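Local coordinates for protein DNA endonuclease I-HmuI (Bacillus phage SPO1, PDB 1U3E) that probably acts as an HNH homing endonuclease that binds and cuts DNA to spread its intron, at residues 116-128 / 134-146. Numbering follows the deposited sequence.
Sequences KIKNQKPIIVISP and EYPSTKCACEELG. With SR (strontium ion), chain L; SR (strontium ion), chain M; EDO (1,2-ethanediol), chain O; nucleotides of chain A.
Glu-134 packs its CB against CG1 of Ile-124 (4.2 Å) in a non-hydrogen-bonded antiparallel pair, while its extended chain carries the carboxylate away from Ile-124, past Ile-123 O toward Pro-122, and OE2 forms a salt bridge with Lys-171. One residue on, Tyr-135 and Ile-123 form the hydrogen-bonded pair of the hairpin: Tyr-135 N donates to Ile-123 O at 2.9 Å, nearly straight at the hydrogen (162°), and Ile-123 N returns a longer bond to Tyr-135 O at 3.1 Å. CB of Ala-141 lies above one face of the tyrosine ring, off centre toward its rim. At Pro-136 the chain leaves the strand; O of Pro-136 lies 3.2 Å from CA of Pro-122, a CA-H...O contact. Ser-137 is the N-cap of helix 138-145, its OG turned back between backbone N and carbonyl carbon (chi1 59°), where it accepts from Cys-140 N at 2.9 Å; OE1 of Gln-120 sits beside its CB. Strand 123-126 is the middle one of three antiparallel strands, between 132-135 and 167-170. The hairpin leads through Pro-136 and Ser-137 into helix 138-145, which packs through Thr-138 and Cys-142 on helix 149-157, consistent with a helix-turn-helix DNA-binding unit. The N-terminus of helix 138-145 holds the phosphate of DA23 of chain A: Thr-138 N donates to OP1 (3.1 Å) and Lys-139 N to OP2, with a weak bond to OP1 from Lys-121 N across the contact. Thr-138 also meets Ile-123 at about a right angle, CD1 of the isoleucine reaching on to CB of Ala-141 (3.8 Å). A turn later CD1 of Leu-145 meets CG1 and CG2 of Val-125 tip to tip, each at 4.0 Å.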
ATOM      1  N   LYS D 116       5.768   1.501  17.391  1.00 39.97           N
ATOM      2  CA  LYS D 116       6.369   1.712  18.696  1.00 41.63           C
ATOM      3  C   LYS D 116       6.157   0.472  19.543  1.00 41.48           C
ATOM      4  O   LYS D 116       6.937   0.200  20.446  1.00 43.04           O
ATOM      5  CB  LYS D 116       5.726   2.921  19.378  1.00 42.34           C
ATOM      6  CG  LYS D 116       6.296   3.305  20.741  1.00 47.14           C
ATOM      7  CD  LYS D 116       5.543   4.527  21.268  1.00 53.82           C
ATOM      8  CE  LYS D 116       5.947   4.921  22.684  1.00 58.45           C
ATOM      9  NZ  LYS D 116       5.367   6.234  23.102  1.00 57.31           N
ATOM     10  N   ILE D 117       5.095  -0.268  19.243  1.00 39.14           N
ATOM     11  CA  ILE D 117       4.756  -1.489  19.962  1.00 36.30           C
ATOM     12  C   ILE D 117       5.419  -2.674  19.300  1.00 38.80           C
ATOM     13  O   ILE D 117       6.115  -3.458  19.932  1.00 38.84           O
ATOM     14  CB  ILE D 117       3.230  -1.761  19.926  1.00 35.26           C
ATOM     15  CG1 ILE D 117       2.490  -0.796  20.858  1.00 34.22           C
ATOM     16  CG2 ILE D 117       2.926  -3.196  20.297  1.00 29.19           C
ATOM     17  CD1 ILE D 117       0.980  -0.859  20.727  1.00 29.42           C
ATOM     18  N   LYS D 118       5.169  -2.792  18.007  1.00 40.21           N
ATOM     19  CA  LYS D 118       5.625  -3.916  17.218  1.00 40.04           C
ATOM     20  C   LYS D 118       7.106  -3.999  16.916  1.00 43.13           C
ATOM     21  O   LYS D 118       7.546  -5.029  16.403  1.00 47.10           O
ATOM     22  CB  LYS D 118       4.865  -3.900  15.882  1.00 36.39           C
ATOM     23  CG  LYS D 118       3.491  -4.532  15.946  1.00 33.41           C
ATOM     24  CD  LYS D 118       3.101  -5.038  14.576  1.00 35.08           C
ATOM     25  CE  LYS D 118       1.754  -5.709  14.616  1.00 38.26           C
ATOM     26  NZ  LYS D 118       1.317  -6.158  13.261  1.00 35.54           N
ATOM     27  N   ASN D 119       7.897  -2.976  17.199  1.00 46.51           N
ATOM     28  CA  ASN D 119       9.322  -3.103  16.875  1.00 46.34           C
ATOM     29  C   ASN D 119      10.109  -3.626  18.060  1.00 46.97           C
ATOM     30  O   ASN D 119      11.292  -3.956  17.958  1.00 46.37           O
ATOM     31  CB  ASN D 119       9.891  -1.767  16.400  1.00 45.41           C
ATOM     32  CG  ASN D 119       9.383  -1.386  15.029  1.00 43.19           C
ATOM     33  OD1 ASN D 119       9.386  -2.198  14.106  1.00 44.35           O
ATOM     34  ND2 ASN D 119       8.949  -0.149  14.887  1.00 46.21           N
ATOM     35  N   GLN D 120       9.414  -3.714  19.184  1.00 46.94           N
ATOM     36  CA  GLN D 120      10.018  -4.186  20.396  1.00 47.48           C
ATOM     37  C   GLN D 120      10.281  -5.670  20.279  1.00 47.67           C
ATOM     38  O   GLN D 120       9.433  -6.437  19.821  1.00 48.16           O
ATOM     39  CB  GLN D 120       9.101  -3.920  21.588  1.00 45.43           C
ATOM     40  CG  GLN D 120       8.816  -2.466  21.839  1.00 44.41           C
ATOM     41  CD  GLN D 120       7.992  -2.261  23.095  1.00 45.36           C
ATOM     42  OE1 GLN D 120       8.476  -2.451  24.209  1.00 45.70           O
ATOM     43  NE2 GLN D 120       6.731  -1.879  22.920  1.00 43.76           N
ATOM     44  N   LYS D 121      11.478  -6.056  20.688  1.00 45.49           N
ATOM     45  CA  LYS D 121      11.874  -7.441  20.681  1.00 43.88           C
ATOM     46  C   LYS D 121      12.121  -7.760  22.138  1.00 44.34           C
ATOM     47  O   LYS D 121      12.941  -7.107  22.782  1.00 44.76           O
ATOM     48  CB  LYS D 121      13.160  -7.629  19.882  1.00 41.51           C
ATOM     49  CG  LYS D 121      13.008  -7.428  18.391  1.00 38.60           C
ATOM     50  CD  LYS D 121      14.353  -7.237  17.752  1.00 36.75           C
ATOM     51  CE  LYS D 121      14.278  -7.233  16.248  1.00 38.81           C
ATOM     52  NZ  LYS D 121      14.141  -8.606  15.711  1.00 42.75           N
ATOM     53  N   PRO D 122      11.381  -8.738  22.692  1.00 44.91           N
ATOM     54  CA  PRO D 122      11.526  -9.147  24.088  1.00 43.23           C
ATOM     55  C   PRO D 122      12.894  -9.764  24.275  1.00 41.31           C
ATOM     56  O   PRO D 122      13.335 -10.561  23.462  1.00 40.40           O
ATOM     57  CB  PRO D 122      10.408 -10.165  24.260  1.00 43.75           C
ATOM     58  CG  PRO D 122       9.375  -9.677  23.329  1.00 46.87           C
ATOM     59  CD  PRO D 122      10.188  -9.367  22.106  1.00 45.65           C
ATOM     60  N   ILE D 123      13.561  -9.390  25.350  1.00 41.02           N
ATOM     61  CA  ILE D 123      14.893  -9.896  25.624  1.00 40.37           C
ATOM     62  C   ILE D 123      14.939 -10.506  27.010  1.00 42.44           C
ATOM     63  O   ILE D 123      14.056 -10.273  27.836  1.00 44.42           O
ATOM     64  CB  ILE D 123      15.912  -8.762  25.599  1.00 38.56           C
ATOM     65  CG1 ILE D 123      15.595  -7.790  26.734  1.00 35.25           C
ATOM     66  CG2 ILE D 123      15.870  -8.041  24.255  1.00 36.66           C
ATOM     67  CD1 ILE D 123      16.617  -6.734  26.926  1.00 37.35           C
ATOM     68  N   ILE D 124      15.980 -11.279  27.270  1.00 42.39           N
ATOM     69  CA  ILE D 124      16.151 -11.889  28.577  1.00 42.28           C
ATOM     70  C   ILE D 124      17.471 -11.416  29.190  1.00 42.50           C
ATOM     71  O   ILE D 124      18.532 -11.509  28.575  1.00 42.56           O
ATOM     72  CB  ILE D 124      16.119 -13.426  28.469  1.00 40.85           C
ATOM     73  CG1 ILE D 124      14.697 -13.882  28.161  1.00 43.77           C
ATOM     74  CG2 ILE D 124      16.567 -14.059  29.756  1.00 38.88           C
ATOM     75  CD1 ILE D 124      14.598 -15.351  27.866  1.00 46.78           C
ATOM     76  N   VAL D 125      17.394 -10.880  30.399  1.00 42.64           N
ATOM     77  CA  VAL D 125      18.588 -10.408  31.085  1.00 43.46           C
ATOM     78  C   VAL D 125      19.104 -11.480  32.042  1.00 45.48           C
ATOM     79  O   VAL D 125      18.324 -12.202  32.660  1.00 44.48           O
ATOM     80  CB  VAL D 125      18.304  -9.127  31.904  1.00 38.80           C
ATOM     81  CG1 VAL D 125      19.601  -8.534  32.423  1.00 33.18           C
ATOM     82  CG2 VAL D 125      17.578  -8.129  31.056  1.00 38.96           C
ATOM     83  N   ILE D 126      20.423 -11.592  32.146  1.00 46.42           N
ATOM     84  CA  ILE D 126      21.020 -12.542  33.064  1.00 47.75           C
ATOM     85  C   ILE D 126      21.919 -11.736  33.994  1.00 50.83           C
ATOM     86  O   ILE D 126      22.860 -11.094  33.545  1.00 50.99           O
ATOM     87  CB  ILE D 126      21.862 -13.617  32.334  1.00 45.76           C
ATOM     88  CG1 ILE D 126      20.961 -14.546  31.537  1.00 38.44           C
ATOM     89  CG2 ILE D 126      22.639 -14.448  33.339  1.00 48.34           C
ATOM     90  CD1 ILE D 126      20.408 -13.917  30.334  1.00 35.02           C
ATOM     91  N   SER D 127      21.607 -11.758  35.286  1.00 55.26           N
ATOM     92  CA  SER D 127      22.387 -11.038  36.284  1.00 55.82           C
ATOM     93  C   SER D 127      23.681 -11.772  36.563  1.00 58.69           C
ATOM     94  O   SER D 127      23.817 -12.960  36.259  1.00 58.26           O
ATOM     95  CB  SER D 127      21.613 -10.923  37.596  1.00 56.09           C
ATOM     96  OG  SER D 127      20.428 -10.174  37.432  1.00 59.46           O
ATOM     97  N   PRO D 128      24.657 -11.071  37.153  1.00 60.61           N
ATOM     98  CA  PRO D 128      25.944 -11.687  37.473  1.00 59.37           C
ATOM     99  C   PRO D 128      25.733 -12.807  38.483  1.00 59.49           C
ATOM    100  O   PRO D 128      26.511 -13.756  38.542  1.00 59.82           O
ATOM    101  CB  PRO D 128      26.740 -10.527  38.051  1.00 58.33           C
ATOM    102  CG  PRO D 128      26.163  -9.336  37.329  1.00 58.05           C
ATOM    103  CD  PRO D 128      24.697  -9.620  37.403  1.00 59.89           C
ATOM    104  N   GLU D 134      12.742 -11.485  32.010  1.00 61.46           N
ATOM    105  CA  GLU D 134      12.380 -11.185  30.625  1.00 61.82           C
ATOM    106  C   GLU D 134      11.783  -9.785  30.575  1.00 60.32           C
ATOM    107  O   GLU D 134      10.904  -9.466  31.364  1.00 60.09           O
ATOM    108  CB  GLU D 134      11.353 -12.214  30.138  1.00 63.43           C
ATOM    109  CG  GLU D 134      10.761 -11.967  28.756  1.00 67.06           C
ATOM    110  CD  GLU D 134       9.806 -13.083  28.330  1.00 67.62           C
ATOM    111  OE1 GLU D 134       9.124 -12.939  27.290  1.00 67.34           O
ATOM    112  OE2 GLU D 134       9.743 -14.112  29.039  1.00 68.06           O
ATOM    113  N   TYR D 135      12.276  -8.945  29.673  1.00 58.09           N
ATOM    114  CA  TYR D 135      11.752  -7.592  29.550  1.00 56.59           C
ATOM    115  C   TYR D 135      11.121  -7.448  28.187  1.00 57.04           C
ATOM    116  O   TYR D 135      11.485  -8.163  27.254  1.00 58.94           O
ATOM    117  CB  TYR D 135      12.856  -6.545  29.713  1.00 57.31           C
ATOM    118  CG  TYR D 135      13.473  -6.485  31.094  1.00 58.31           C
ATOM    119  CD1 TYR D 135      14.403  -7.435  31.500  1.00 59.72           C
ATOM    120  CD2 TYR D 135      13.151  -5.459  31.986  1.00 58.03           C
ATOM    121  CE1 TYR D 135      15.009  -7.369  32.753  1.00 59.44           C
ATOM    122  CE2 TYR D 135      13.748  -5.385  33.245  1.00 57.21           C
ATOM    123  CZ  TYR D 135      14.683  -6.345  33.618  1.00 59.28           C
ATOM    124  OH  TYR D 135      15.321  -6.279  34.839  1.00 60.29           O
ATOM    125  N   PRO D 136      10.167  -6.519  28.047  1.00 56.26           N
ATOM    126  CA  PRO D 136       9.472  -6.280  26.775  1.00 53.37           C
ATOM    127  C   PRO D 136      10.378  -5.809  25.628  1.00 52.68           C
ATOM    128  O   PRO D 136      10.215  -6.234  24.483  1.00 51.56           O
ATOM    129  CB  PRO D 136       8.417  -5.242  27.153  1.00 53.86           C
ATOM    130  CG  PRO D 136       8.145  -5.535  28.607  1.00 54.67           C
ATOM    131  CD  PRO D 136       9.543  -5.749  29.137  1.00 56.20           C
ATOM    132  N   SER D 137      11.329  -4.929  25.931  1.00 50.49           N
ATOM    133  CA  SER D 137      12.244  -4.413  24.912  1.00 48.37           C
ATOM    134  C   SER D 137      13.629  -4.153  25.485  1.00 49.10           C
ATOM    135  O   SER D 137      13.797  -4.084  26.693  1.00 51.31           O
ATOM    136  CB  SER D 137      11.700  -3.110  24.309  1.00 47.15           C
ATOM    137  OG  SER D 137      11.525  -2.103  25.292  1.00 43.88           O
ATOM    138  N   THR D 138      14.626  -4.023  24.618  1.00 46.02           N
ATOM    139  CA  THR D 138      15.959  -3.737  25.094  1.00 43.29           C
ATOM    140  C   THR D 138      15.839  -2.407  25.791  1.00 43.51           C
ATOM    141  O   THR D 138      16.402  -2.198  26.855  1.00 44.65           O
ATOM    142  CB  THR D 138      16.962  -3.574  23.952  1.00 44.41           C
ATOM    143  OG1 THR D 138      17.134  -4.824  23.275  1.00 45.17           O
ATOM    144  CG2 THR D 138      18.297  -3.106  24.500  1.00 40.88           C
ATOM    145  N   LYS D 139      15.084  -1.504  25.180  1.00 46.22           N
ATOM    146  CA  LYS D 139      14.893  -0.174  25.741  1.00 49.54           C
ATOM    147  C   LYS D 139      14.375  -0.232  27.162  1.00 49.09           C
ATOM    148  O   LYS D 139      15.002   0.299  28.064  1.00 51.63           O
ATOM    149  CB  LYS D 139      13.927   0.648  24.882  1.00 51.74           C
ATOM    150  CG  LYS D 139      13.648   2.023  25.461  1.00 52.25           C
ATOM    151  CD  LYS D 139      12.918   2.945  24.503  1.00 54.35           C
ATOM    152  CE  LYS D 139      12.777   4.327  25.128  1.00 55.34           C
ATOM    153  NZ  LYS D 139      12.164   5.343  24.240  1.00 57.14           N
ATOM    154  N   CYS D 140      13.228  -0.878  27.351  1.00 48.08           N
ATOM    155  CA  CYS D 140      12.607  -1.013  28.667  1.00 49.72           C
ATOM    156  C   CYS D 140      13.604  -1.495  29.718  1.00 48.32           C
ATOM    157  O   CYS D 140      13.691  -0.936  30.804  1.00 47.71           O
ATOM    158  CB  CYS D 140      11.419  -1.982  28.591  1.00 53.26           C
ATOM    159  SG  CYS D 140      10.358  -1.979  30.062  1.00 58.96           S
ATOM    160  N   ALA D 141      14.353  -2.538  29.396  1.00 45.77           N
ATOM    161  CA  ALA D 141      15.348  -3.059  30.314  1.00 44.91           C
ATOM    162  C   ALA D 141      16.386  -1.993  30.663  1.00 46.09           C
ATOM    163  O   ALA D 141      16.561  -1.639  31.830  1.00 48.88           O
ATOM    164  CB  ALA D 141      16.035  -4.253  29.700  1.00 45.38           C
ATOM    165  N   CYS D 142      17.074  -1.484  29.648  1.00 45.38           N
ATOM    166  CA  CYS D 142      18.099  -0.473  29.857  1.00 47.56           C
ATOM    167  C   CYS D 142      17.667   0.577  30.852  1.00 49.17           C
ATOM    168  O   CYS D 142      18.437   1.015  31.705  1.00 48.46           O
ATOM    169  CB  CYS D 142      18.445   0.206  28.542  1.00 43.69           C
ATOM    170  SG  CYS D 142      19.317  -0.869  27.409  1.00 44.18           S
ATOM    171  N   GLU D 143      16.416   0.976  30.746  1.00 51.97           N
ATOM    172  CA  GLU D 143      15.903   1.993  31.629  1.00 58.76           C
ATOM    173  C   GLU D 143      15.763   1.507  33.062  1.00 58.06           C
ATOM    174  O   GLU D 143      16.177   2.187  33.997  1.00 58.12           O
ATOM    175  CB  GLU D 143      14.561   2.478  31.113  1.00 64.49           C
ATOM    176  CG  GLU D 143      14.006   3.618  31.903  1.00 76.06           C
ATOM    177  CD  GLU D 143      12.661   4.038  31.390  1.00 82.95           C
ATOM    178  OE1 GLU D 143      12.059   4.945  32.004  1.00 87.85           O
ATOM    179  OE2 GLU D 143      12.211   3.456  30.375  1.00 84.26           O
ATOM    180  N   GLU D 144      15.184   0.327  33.228  1.00 58.21           N
ATOM    181  CA  GLU D 144      14.975  -0.244  34.550  1.00 59.77           C
ATOM    182  C   GLU D 144      16.280  -0.585  35.253  1.00 56.53           C
ATOM    183  O   GLU D 144      16.416  -0.375  36.457  1.00 56.17           O
ATOM    184  CB  GLU D 144      14.148  -1.527  34.450  1.00 65.43           C
ATOM    185  CG  GLU D 144      12.888  -1.427  33.611  1.00 74.22           C
ATOM    186  CD  GLU D 144      11.733  -0.786  34.349  1.00 79.22           C
ATOM    187  OE1 GLU D 144      11.379  -1.296  35.435  1.00 81.15           O
ATOM    188  OE2 GLU D 144      11.180   0.215  33.839  1.00 83.27           O
ATOM    189  N   LEU D 145      17.231  -1.113  34.487  1.00 53.62           N
ATOM    190  CA  LEU D 145      18.513  -1.549  35.028  1.00 50.82           C
ATOM    191  C   LEU D 145      19.692  -0.614  34.785  1.00 47.18           C
ATOM    192  O   LEU D 145      20.832  -0.978  35.051  1.00 47.65           O
ATOM    193  CB  LEU D 145      18.844  -2.932  34.466  1.00 52.46           C
ATOM    194  CG  LEU D 145      17.660  -3.904  34.416  1.00 55.02           C
ATOM    195  CD1 LEU D 145      17.999  -5.090  33.548  1.00 56.16           C
ATOM    196  CD2 LEU D 145      17.292  -4.343  35.815  1.00 52.71           C
ATOM    197  N   GLY D 146      19.429   0.583  34.280  1.00 43.86           N
ATOM    198  CA  GLY D 146      20.517   1.512  34.046  1.00 42.55           C
ATOM    199  C   GLY D 146      21.607   0.967  33.142  1.00 43.21           C
ATOM    200  O   GLY D 146      22.769   0.859  33.542  1.00 41.12           O
TER
HETATM  201 SR    SR L 417       7.641  -7.542  17.663  1.00 95.98          SR
HETATM  202 SR    SR M 418       8.534  -7.026  14.651  1.00109.41          SR
HETATM  203  C1  EDO O 399      27.615 -16.290  36.268  1.00 77.10           C
HETATM  204  O1  EDO O 399      27.286 -15.914  37.638  1.00 79.76           O
HETATM  205  C2  EDO O 399      26.329 -16.397  35.408  1.00 75.34           C
HETATM  206  O2  EDO O 399      25.461 -17.416  35.975  1.00 75.05           O
ATOM    207  P    DA A  23      13.899  -2.312  21.312  1.00 47.78           P
ATOM    208  OP1  DA A  23      13.666  -3.720  21.694  1.00 47.01           O
ATOM    209  OP2  DA A  23      14.593  -1.398  22.259  1.00 41.47           O
ATOM    210  O5'  DA A  23      14.688  -2.310  19.928  1.00 42.74           O
ATOM    211  C5'  DA A  23      14.075  -2.826  18.752  1.00 40.55           C
ATOM    212  C4'  DA A  23      15.089  -3.081  17.658  1.00 40.68           C
ATOM    213  O4'  DA A  23      15.544  -1.844  17.053  1.00 41.44           O
ATOM    214  C3'  DA A  23      16.361  -3.763  18.144  1.00 39.82           C
ATOM    215  O3'  DA A  23      16.877  -4.547  17.062  1.00 42.22           O
ATOM    216  C2'  DA A  23      17.258  -2.585  18.496  1.00 38.70           C
ATOM    217  C1'  DA A  23      16.905  -1.609  17.387  1.00 38.28           C
ATOM    218  N9   DA A  23      17.097  -0.174  17.619  1.00 36.54           N
ATOM    219  C8   DA A  23      16.862   0.566  18.747  1.00 32.65           C
ATOM    220  N7   DA A  23      17.155   1.836  18.615  1.00 30.98           N
ATOM    221  C5   DA A  23      17.611   1.939  17.310  1.00 29.66           C
ATOM    222  C6   DA A  23      18.087   3.021  16.556  1.00 29.17           C
ATOM    223  N6   DA A  23      18.187   4.263  17.021  1.00 28.36           N
ATOM    224  N1   DA A  23      18.467   2.780  15.286  1.00 29.21           N
ATOM    225  C2   DA A  23      18.374   1.541  14.818  1.00 27.49           C
ATOM    226  N3   DA A  23      17.951   0.445  15.425  1.00 31.94           N
ATOM    227  C4   DA A  23      17.578   0.713  16.686  1.00 32.59           C
TER
HETATM  228  O   HOH W   1       8.330  -9.061  12.338  1.00 67.57           O